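Local atomic coordinates of 6-phospho-beta-glucosidase (Thermotoga maritima, PDB entry 1UP7), a protein that hydrolyses cellobiose 6'-phosphate to glucose 6-phosphate and glucose, using NAD+ and a manganese ion as cofactors. Residues L187-E199 and Q350-V364. Residues are numbered along the deposited sequence; the frame is centred on the assembly and turned at random.
With G6P (6-O-phosphono-alpha-D-glucopyranose), chain J.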
ATOM      1  N   LEU A 187     -10.458  11.411  20.981  1.00 17.39           N
ATOM      2  CA  LEU A 187     -10.186  12.285  19.848  1.00 17.28           C
ATOM      3  C   LEU A 187      -9.876  11.526  18.560  1.00 17.16           C
ATOM      4  O   LEU A 187      -9.229  10.476  18.590  1.00 17.00           O
ATOM      5  CB  LEU A 187      -8.960  13.148  20.176  1.00 16.52           C
ATOM      6  CG  LEU A 187      -9.061  14.464  20.972  1.00 16.23           C
ATOM      7  CD1 LEU A 187     -10.349  14.718  21.715  1.00 14.66           C
ATOM      8  CD2 LEU A 187      -7.889  14.584  21.889  1.00 15.73           C
ATOM      9  N   LYS A 188     -10.316  12.060  17.425  1.00 16.92           N
ATOM     10  CA  LYS A 188      -9.609  11.762  16.192  1.00 16.29           C
ATOM     11  C   LYS A 188      -8.513  12.817  16.069  1.00 16.37           C
ATOM     12  O   LYS A 188      -8.777  13.999  15.827  1.00 15.97           O
ATOM     13  CB  LYS A 188     -10.505  11.706  14.957  1.00 15.35           C
ATOM     14  CG  LYS A 188      -9.700  11.316  13.727  1.00 15.12           C
ATOM     15  CD  LYS A 188     -10.571  11.151  12.513  1.00 15.20           C
ATOM     16  CE  LYS A 188      -9.724  11.138  11.250  1.00 15.02           C
ATOM     17  NZ  LYS A 188     -10.551  10.591  10.114  1.00 15.97           N
ATOM     18  N   TYR A 189      -7.282  12.347  16.243  1.00 16.26           N
ATOM     19  CA  TYR A 189      -6.121  13.190  16.429  1.00 16.13           C
ATOM     20  C   TYR A 189      -4.967  12.604  15.634  1.00 16.60           C
ATOM     21  O   TYR A 189      -4.645  11.441  15.790  1.00 16.54           O
ATOM     22  CB  TYR A 189      -5.733  13.145  17.919  1.00 15.74           C
ATOM     23  CG  TYR A 189      -4.536  13.998  18.286  1.00 14.10           C
ATOM     24  CD1 TYR A 189      -3.252  13.683  17.821  1.00 14.86           C
ATOM     25  CD2 TYR A 189      -4.698  15.141  19.049  1.00 14.25           C
ATOM     26  CE1 TYR A 189      -2.153  14.473  18.122  1.00 13.26           C
ATOM     27  CE2 TYR A 189      -3.639  15.942  19.374  1.00 13.73           C
ATOM     28  CZ  TYR A 189      -2.365  15.619  18.903  1.00 17.81           C
ATOM     29  OH  TYR A 189      -1.317  16.451  19.245  1.00 17.29           O
ATOM     30  N   TYR A 190      -4.304  13.411  14.826  1.00 16.73           N
ATOM     31  CA  TYR A 190      -3.181  12.907  14.036  1.00 17.22           C
ATOM     32  C   TYR A 190      -2.317  14.051  13.560  1.00 17.27           C
ATOM     33  O   TYR A 190      -2.743  15.200  13.494  1.00 17.61           O
ATOM     34  CB  TYR A 190      -3.660  12.083  12.826  1.00 16.81           C
ATOM     35  CG  TYR A 190      -4.663  12.820  11.941  1.00 17.37           C
ATOM     36  CD1 TYR A 190      -6.018  12.903  12.285  1.00 15.66           C
ATOM     37  CD2 TYR A 190      -4.250  13.431  10.771  1.00 16.02           C
ATOM     38  CE1 TYR A 190      -6.918  13.583  11.459  1.00 16.37           C
ATOM     39  CE2 TYR A 190      -5.131  14.096   9.968  1.00 16.63           C
ATOM     40  CZ  TYR A 190      -6.461  14.177  10.308  1.00 16.84           C
ATOM     41  OH  TYR A 190      -7.312  14.867   9.484  1.00 18.53           O
ATOM     42  N   GLY A 191      -1.108  13.700  13.187  1.00 17.52           N
ATOM     43  CA  GLY A 191      -0.160  14.620  12.608  1.00 17.67           C
ATOM     44  C   GLY A 191       1.208  14.260  13.145  1.00 18.35           C
ATOM     45  O   GLY A 191       1.495  13.132  13.554  1.00 17.91           O
ATOM     46  N   LEU A 192       2.072  15.250  13.114  1.00 18.61           N
ATOM     47  CA  LEU A 192       3.391  15.099  13.656  1.00 19.24           C
ATOM     48  C   LEU A 192       3.389  15.891  14.961  1.00 19.30           C
ATOM     49  O   LEU A 192       2.588  16.787  15.162  1.00 18.57           O
ATOM     50  CB  LEU A 192       4.397  15.681  12.672  1.00 18.75           C
ATOM     51  CG  LEU A 192       5.084  14.748  11.664  1.00 21.10           C
ATOM     52  CD1 LEU A 192       4.345  13.468  11.278  1.00 16.56           C
ATOM     53  CD2 LEU A 192       5.571  15.521  10.457  1.00 19.29           C
ATOM     54  N   ASN A 193       4.276  15.518  15.853  1.00 19.81           N
ATOM     55  CA  ASN A 193       4.590  16.332  17.016  1.00 20.47           C
ATOM     56  C   ASN A 193       4.775  17.815  16.665  1.00 20.24           C
ATOM     57  O   ASN A 193       5.558  18.153  15.786  1.00 20.27           O
ATOM     58  CB  ASN A 193       5.848  15.748  17.660  1.00 20.81           C
ATOM     59  CG  ASN A 193       6.194  16.388  18.993  1.00 23.00           C
ATOM     60  OD1 ASN A 193       7.335  16.780  19.196  1.00 27.44           O
ATOM     61  ND2 ASN A 193       5.224  16.491  19.903  1.00 23.72           N
ATOM     62  N   HIS A 194       4.037  18.701  17.325  1.00 20.31           N
ATOM     63  CA  HIS A 194       3.997  20.123  16.946  1.00 20.85           C
ATOM     64  C   HIS A 194       3.437  20.427  15.582  1.00 20.13           C
ATOM     65  O   HIS A 194       3.684  21.517  15.060  1.00 20.65           O
ATOM     66  CB  HIS A 194       5.394  20.751  17.047  1.00 21.76           C
ATOM     67  CG  HIS A 194       5.947  20.673  18.425  1.00 25.25           C
ATOM     68  ND1 HIS A 194       7.189  20.152  18.708  1.00 29.41           N
ATOM     69  CD2 HIS A 194       5.370  20.953  19.619  1.00 27.35           C
ATOM     70  CE1 HIS A 194       7.376  20.169  20.017  1.00 30.32           C
ATOM     71  NE2 HIS A 194       6.281  20.642  20.590  1.00 28.13           N
ATOM     72  N   LEU A 195       2.669  19.493  15.026  1.00 19.26           N
ATOM     73  CA  LEU A 195       2.122  19.606  13.684  1.00 18.58           C
ATOM     74  C   LEU A 195       0.944  18.639  13.595  1.00 18.53           C
ATOM     75  O   LEU A 195       0.924  17.702  12.797  1.00 18.28           O
ATOM     76  CB  LEU A 195       3.201  19.259  12.677  1.00 18.26           C
ATOM     77  CG  LEU A 195       2.995  19.755  11.252  1.00 18.07           C
ATOM     78  CD1 LEU A 195       3.466  21.175  11.079  1.00 16.26           C
ATOM     79  CD2 LEU A 195       3.677  18.838  10.284  1.00 14.78           C
ATOM     80  N   SER A 196      -0.019  18.857  14.475  1.00 18.04           N
ATOM     81  CA  SER A 196      -1.085  17.912  14.693  1.00 18.29           C
ATOM     82  C   SER A 196      -2.434  18.598  14.564  1.00 17.62           C
ATOM     83  O   SER A 196      -2.525  19.837  14.647  1.00 16.72           O
ATOM     84  CB  SER A 196      -0.926  17.274  16.083  1.00 18.76           C
ATOM     85  OG  SER A 196      -1.051  18.258  17.117  1.00 20.14           O
ATOM     86  N   PHE A 197      -3.458  17.768  14.355  1.00 16.79           N
ATOM     87  CA  PHE A 197      -4.770  18.220  13.933  1.00 16.97           C
ATOM     88  C   PHE A 197      -5.808  17.392  14.671  1.00 17.56           C
ATOM     89  O   PHE A 197      -5.634  16.190  14.861  1.00 17.59           O
ATOM     90  CB  PHE A 197      -4.899  18.091  12.411  1.00 15.67           C
ATOM     91  CG  PHE A 197      -3.811  18.812  11.657  1.00 16.23           C
ATOM     92  CD1 PHE A 197      -2.562  18.199  11.437  1.00 14.86           C
ATOM     93  CD2 PHE A 197      -4.012  20.118  11.212  1.00 15.50           C
ATOM     94  CE1 PHE A 197      -1.548  18.859  10.779  1.00 14.29           C
ATOM     95  CE2 PHE A 197      -3.023  20.785  10.532  1.00 15.86           C
ATOM     96  CZ  PHE A 197      -1.778  20.164  10.308  1.00 16.68           C
ATOM     97  N   ILE A 198      -6.885  18.028  15.102  1.00 17.71           N
ATOM     98  CA  ILE A 198      -7.995  17.304  15.685  1.00 17.92           C
ATOM     99  C   ILE A 198      -9.181  17.473  14.761  1.00 18.26           C
ATOM    100  O   ILE A 198      -9.566  18.603  14.417  1.00 18.22           O
ATOM    101  CB  ILE A 198      -8.303  17.806  17.142  1.00 17.74           C
ATOM    102  CG1 ILE A 198      -7.110  17.551  18.054  1.00 18.51           C
ATOM    103  CG2 ILE A 198      -9.579  17.139  17.720  1.00 16.66           C
ATOM    104  CD1 ILE A 198      -7.160  18.280  19.399  1.00 17.94           C
ATOM    105  N   GLU A 199      -9.752  16.340  14.377  1.00 18.33           N
ATOM    106  CA  GLU A 199     -10.849  16.309  13.428  1.00 19.01           C
ATOM    107  C   GLU A 199     -12.175  16.082  14.139  1.00 18.54           C
ATOM    108  O   GLU A 199     -13.205  16.631  13.720  1.00 18.90           O
ATOM    109  CB  GLU A 199     -10.575  15.218  12.385  1.00 19.34           C
ATOM    110  CG  GLU A 199     -11.372  15.323  11.094  1.00 21.95           C
ATOM    111  CD  GLU A 199     -10.757  14.504   9.963  1.00 25.56           C
ATOM    112  OE1 GLU A 199      -9.563  14.147  10.018  1.00 25.42           O
ATOM    113  OE2 GLU A 199     -11.472  14.210   9.005  1.00 29.28           O
ATOM    114  N   GLN A 350      -8.359   5.122  12.716  1.00 16.82           N
ATOM    115  CA  GLN A 350      -9.044   6.415  12.738  1.00 17.40           C
ATOM    116  C   GLN A 350      -9.664   6.835  11.395  1.00 17.65           C
ATOM    117  O   GLN A 350     -10.331   7.884  11.328  1.00 18.35           O
ATOM    118  CB  GLN A 350      -8.116   7.555  13.209  1.00 16.94           C
ATOM    119  CG  GLN A 350      -7.332   7.306  14.477  1.00 14.80           C
ATOM    120  CD  GLN A 350      -6.780   8.599  15.050  1.00 15.63           C
ATOM    121  OE1 GLN A 350      -7.458   9.265  15.826  1.00 14.84           O
ATOM    122  NE2 GLN A 350      -5.547   8.965  14.662  1.00 13.33           N
ATOM    123  N   GLY A 351      -9.444   6.054  10.343  1.00 17.72           N
ATOM    124  CA  GLY A 351      -9.974   6.389   9.031  1.00 18.13           C
ATOM    125  C   GLY A 351      -8.993   7.270   8.280  1.00 18.57           C
ATOM    126  O   GLY A 351      -7.799   7.151   8.482  1.00 18.64           O
ATOM    127  N   LYS A 352      -9.497   8.174   7.447  1.00 18.98           N
ATOM    128  CA  LYS A 352      -8.674   8.944   6.533  1.00 19.72           C
ATOM    129  C   LYS A 352      -8.290  10.279   7.154  1.00 19.18           C
ATOM    130  O   LYS A 352      -9.087  10.874   7.890  1.00 18.74           O
ATOM    131  CB  LYS A 352      -9.444   9.232   5.231  1.00 20.79           C
ATOM    132  CG  LYS A 352      -9.732   8.000   4.339  1.00 24.02           C
ATOM    133  CD  LYS A 352     -10.803   8.331   3.261  1.00 27.33           C
ATOM    134  CE  LYS A 352     -10.804   7.259   2.141  1.00 30.62           C
ATOM    135  NZ  LYS A 352     -12.166   6.708   1.806  1.00 32.26           N
ATOM    136  N   GLY A 353      -7.082  10.742   6.844  1.00 18.22           N
ATOM    137  CA  GLY A 353      -6.652  12.076   7.201  1.00 18.08           C
ATOM    138  C   GLY A 353      -7.060  13.099   6.137  1.00 18.33           C
ATOM    139  O   GLY A 353      -7.117  12.795   4.936  1.00 17.77           O
ATOM    140  N   ASP A 354      -7.341  14.316   6.605  1.00 17.74           N
ATOM    141  CA  ASP A 354      -7.743  15.456   5.794  1.00 17.42           C
ATOM    142  C   ASP A 354      -6.559  15.931   4.907  1.00 17.71           C
ATOM    143  O   ASP A 354      -5.427  16.030   5.391  1.00 17.61           O
ATOM    144  CB  ASP A 354      -8.202  16.558   6.782  1.00 17.09           C
ATOM    145  CG  ASP A 354      -8.732  17.815   6.099  1.00 15.86           C
ATOM    146  OD1 ASP A 354      -7.916  18.558   5.528  1.00 15.32           O
ATOM    147  OD2 ASP A 354      -9.934  18.150   6.087  1.00 15.44           O
ATOM    148  N   HIS A 355      -6.817  16.244   3.633  1.00 17.59           N
ATOM    149  CA  HIS A 355      -5.749  16.630   2.694  1.00 17.60           C
ATOM    150  C   HIS A 355      -4.967  17.826   3.196  1.00 17.66           C
ATOM    151  O   HIS A 355      -3.766  17.910   2.976  1.00 17.43           O
ATOM    152  CB  HIS A 355      -6.287  16.924   1.285  1.00 17.21           C
ATOM    153  CG  HIS A 355      -6.998  15.762   0.661  1.00 18.31           C
ATOM    154  ND1 HIS A 355      -8.215  15.884   0.025  1.00 19.09           N
ATOM    155  CD2 HIS A 355      -6.662  14.452   0.583  1.00 18.79           C
ATOM    156  CE1 HIS A 355      -8.605  14.699  -0.405  1.00 19.23           C
ATOM    157  NE2 HIS A 355      -7.674  13.817  -0.092  1.00 20.63           N
ATOM    158  N   PHE A 356      -5.647  18.743   3.884  1.00 17.53           N
ATOM    159  CA  PHE A 356      -5.018  19.959   4.417  1.00 17.20           C
ATOM    160  C   PHE A 356      -3.968  19.567   5.438  1.00 17.65           C
ATOM    161  O   PHE A 356      -2.836  20.051   5.417  1.00 17.65           O
ATOM    162  CB  PHE A 356      -6.053  20.854   5.109  1.00 16.51           C
ATOM    163  CG  PHE A 356      -5.506  22.158   5.632  1.00 16.58           C
ATOM    164  CD1 PHE A 356      -5.452  23.288   4.815  1.00 15.21           C
ATOM    165  CD2 PHE A 356      -5.051  22.269   6.952  1.00 16.64           C
ATOM    166  CE1 PHE A 356      -4.979  24.505   5.304  1.00 16.04           C
ATOM    167  CE2 PHE A 356      -4.560  23.476   7.438  1.00 16.22           C
ATOM    168  CZ  PHE A 356      -4.528  24.607   6.605  1.00 15.46           C
ATOM    169  N   ALA A 357      -4.343  18.686   6.344  1.00 17.73           N
ATOM    170  CA  ALA A 357      -3.374  18.124   7.286  1.00 18.11           C
ATOM    171  C   ALA A 357      -2.236  17.338   6.583  1.00 18.25           C
ATOM    172  O   ALA A 357      -1.072  17.469   6.955  1.00 17.97           O
ATOM    173  CB  ALA A 357      -4.062  17.264   8.332  1.00 16.07           C
ATOM    174  N   LEU A 358      -2.573  16.528   5.585  1.00 18.37           N
ATOM    175  CA  LEU A 358      -1.551  15.748   4.872  1.00 18.41           C
ATOM    176  C   LEU A 358      -0.521  16.660   4.161  1.00 18.98           C
ATOM    177  O   LEU A 358       0.649  16.320   4.109  1.00 19.05           O
ATOM    178  CB  LEU A 358      -2.194  14.764   3.896  1.00 17.47           C
ATOM    179  CG  LEU A 358      -2.431  13.363   4.474  1.00 17.85           C
ATOM    180  CD1 LEU A 358      -3.169  13.385   5.813  1.00 16.53           C
ATOM    181  CD2 LEU A 358      -3.128  12.431   3.472  1.00 16.56           C
ATOM    182  N   SER A 359      -0.942  17.822   3.651  1.00 18.91           N
ATOM    183  CA  SER A 359      -0.008  18.703   2.973  1.00 19.51           C
ATOM    184  C   SER A 359       1.148  19.033   3.913  1.00 19.85           C
ATOM    185  O   SER A 359       2.324  19.004   3.495  1.00 20.58           O
ATOM    186  CB  SER A 359      -0.659  19.985   2.478  1.00 18.72           C
ATOM    187  OG  SER A 359      -1.138  20.788   3.558  1.00 21.68           O
ATOM    188  N   PHE A 360       0.837  19.316   5.179  1.00 19.02           N
ATOM    189  CA  PHE A 360       1.914  19.570   6.143  1.00 19.17           C
ATOM    190  C   PHE A 360       2.650  18.302   6.574  1.00 19.07           C
ATOM    191  O   PHE A 360       3.866  18.292   6.588  1.00 19.41           O
ATOM    192  CB  PHE A 360       1.422  20.325   7.381  1.00 19.36           C
ATOM    193  CG  PHE A 360       0.851  21.683   7.064  1.00 18.66           C
ATOM    194  CD1 PHE A 360       1.697  22.773   6.835  1.00 18.81           C
ATOM    195  CD2 PHE A 360      -0.521  21.863   6.992  1.00 17.37           C
ATOM    196  CE1 PHE A 360       1.170  24.023   6.537  1.00 17.66           C
ATOM    197  CE2 PHE A 360      -1.054  23.108   6.706  1.00 18.59           C
ATOM    198  CZ  PHE A 360      -0.208  24.180   6.467  1.00 18.41           C
ATOM    199  N   ILE A 361       1.919  17.241   6.917  1.00 18.16           N
ATOM    200  CA  ILE A 361       2.549  16.052   7.441  1.00 17.59           C
ATOM    201  C   ILE A 361       3.565  15.451   6.459  1.00 18.55           C
ATOM    202  O   ILE A 361       4.692  15.102   6.864  1.00 18.24           O
ATOM    203  CB  ILE A 361       1.497  14.993   7.842  1.00 18.18           C
ATOM    204  CG1 ILE A 361       0.543  15.531   8.952  1.00 17.44           C
ATOM    205  CG2 ILE A 361       2.179  13.668   8.205  1.00 14.04           C
ATOM    206  CD1 ILE A 361      -0.690  14.645   9.173  1.00 16.52           C
ATOM    207  N   HIS A 362       3.171  15.319   5.181  1.00 18.07           N
ATOM    208  CA  HIS A 362       4.051  14.750   4.175  1.00 17.90           C
ATOM    209  C   HIS A 362       5.322  15.621   4.059  1.00 18.41           C
ATOM    210  O   HIS A 362       6.431  15.113   4.104  1.00 18.75           O
ATOM    211  CB  HIS A 362       3.348  14.697   2.804  1.00 17.29           C
ATOM    212  CG  HIS A 362       2.437  13.534   2.604  1.00 16.63           C
ATOM    213  ND1 HIS A 362       2.848  12.222   2.759  1.00 15.88           N
ATOM    214  CD2 HIS A 362       1.141  13.477   2.200  1.00 16.05           C
ATOM    215  CE1 HIS A 362       1.843  11.411   2.478  1.00 13.70           C
ATOM    216  NE2 HIS A 362       0.802  12.144   2.119  1.00 16.36           N
ATOM    217  N   ALA A 363       5.162  16.932   3.902  1.00 18.20           N
ATOM    218  CA  ALA A 363       6.318  17.803   3.645  1.00 19.02           C
ATOM    219  C   ALA A 363       7.323  17.760   4.808  1.00 19.26           C
ATOM    220  O   ALA A 363       8.543  17.637   4.625  1.00 19.31           O
ATOM    221  CB  ALA A 363       5.863  19.304   3.366  1.00 17.64           C
ATOM    222  N   VAL A 364       6.802  17.840   6.022  1.00 18.98           N
ATOM    223  CA  VAL A 364       7.689  17.809   7.161  1.00 18.66           C
ATOM    224  C   VAL A 364       8.280  16.418   7.377  1.00 18.87           C
ATOM    225  O   VAL A 364       9.451  16.295   7.760  1.00 19.20           O
ATOM    226  CB  VAL A 364       6.979  18.348   8.404  1.00 18.89           C
ATOM    227  CG1 VAL A 364       7.837  18.161   9.651  1.00 17.09           C
ATOM    228  CG2 VAL A 364       6.652  19.847   8.170  1.00 17.76           C
TER
HETATM  229  C1  G6P J1417       5.002  23.694  24.765  1.00 60.29           C
HETATM  230  C2  G6P J1417       5.512  22.577  23.813  1.00 59.37           C
HETATM  231  C3  G6P J1417       6.829  22.009  24.342  1.00 59.26           C
HETATM  232  C4  G6P J1417       7.835  23.149  24.366  1.00 58.48           C
HETATM  233  C5  G6P J1417       7.333  24.213  25.361  1.00 58.06           C
HETATM  234  C6  G6P J1417       8.281  25.403  25.392  1.00 55.32           C
HETATM  235  O1  G6P J1417       3.792  24.343  24.329  1.00 60.16           O
HETATM  236  O2  G6P J1417       4.590  21.500  23.651  1.00 58.61           O
HETATM  237  O3  G6P J1417       7.304  20.896  23.578  1.00 59.68           O
HETATM  238  O4  G6P J1417       9.144  22.661  24.662  1.00 56.62           O
HETATM  239  O5  G6P J1417       6.014  24.700  25.002  1.00 59.56           O
HETATM  240  O6  G6P J1417       8.304  26.006  26.676  1.00 52.15           O
HETATM  241  P   G6P J1417       9.589  26.840  27.172  1.00 48.03           P
HETATM  242  O1P G6P J1417       9.344  27.152  28.630  1.00 50.36           O
HETATM  243  O2P G6P J1417       9.824  28.155  26.444  1.00 47.42           O
HETATM  244  O3P G6P J1417      10.785  25.944  27.015  1.00 46.24           O
HETATM  245  O   HOH W   1      -9.619   8.335  16.901  1.00 29.95           O
HETATM  246  O   HOH W   2     -10.526  13.112   6.961  1.00 32.58           O
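Phe197 lays one ring face over Ala357, whose CB sits 3.7 Å from the ring centroid in a CH-pi contact. This is the tight part, where the hairpin of strands 187-190 and 195-199 lies on helix 355-364, strand 195-199 running nearly antiparallel to it at 9.0 Å between axes. Ile361 pushes CD1 to 3.5 Å from Gly191 CA, and the same methyl meets the edge of the Tyr190 ring. Toward the turn, Leu195 and Val364 meet tip to tip, while Leu192 slides past Val364 with CD2 3.6 Å from its CG1.

Along the loop leading into the helix the contact turns polar and wetter. With CG between backbone N and carbonyl carbon (chi1 53°), the Tyr190 OH reaches the loop and accepts an almost straight bond from Asp354 N, 2.9 Å away. The extended Lys188 chain runs past Gln350, NZ giving bonds to Lys352 O (2.7 Å) and Gln350 O. The Gln350 amide grips Tyr189 twice, OE1 taking its N-H and NE2 reaching its O at 2.9 Å from above the carbonyl plane. Two waters bridge this side, and Asp354, N-cap of the helix, also pairs with Lys385 of the second subunit.

Past the packed end, the type II turn carries His194, one of the manganese-binding residues, whose NE2 is 3.2 Å from G6P O3: a beta hairpin backed by a helix, its tip in the family 4 glycosidase active site.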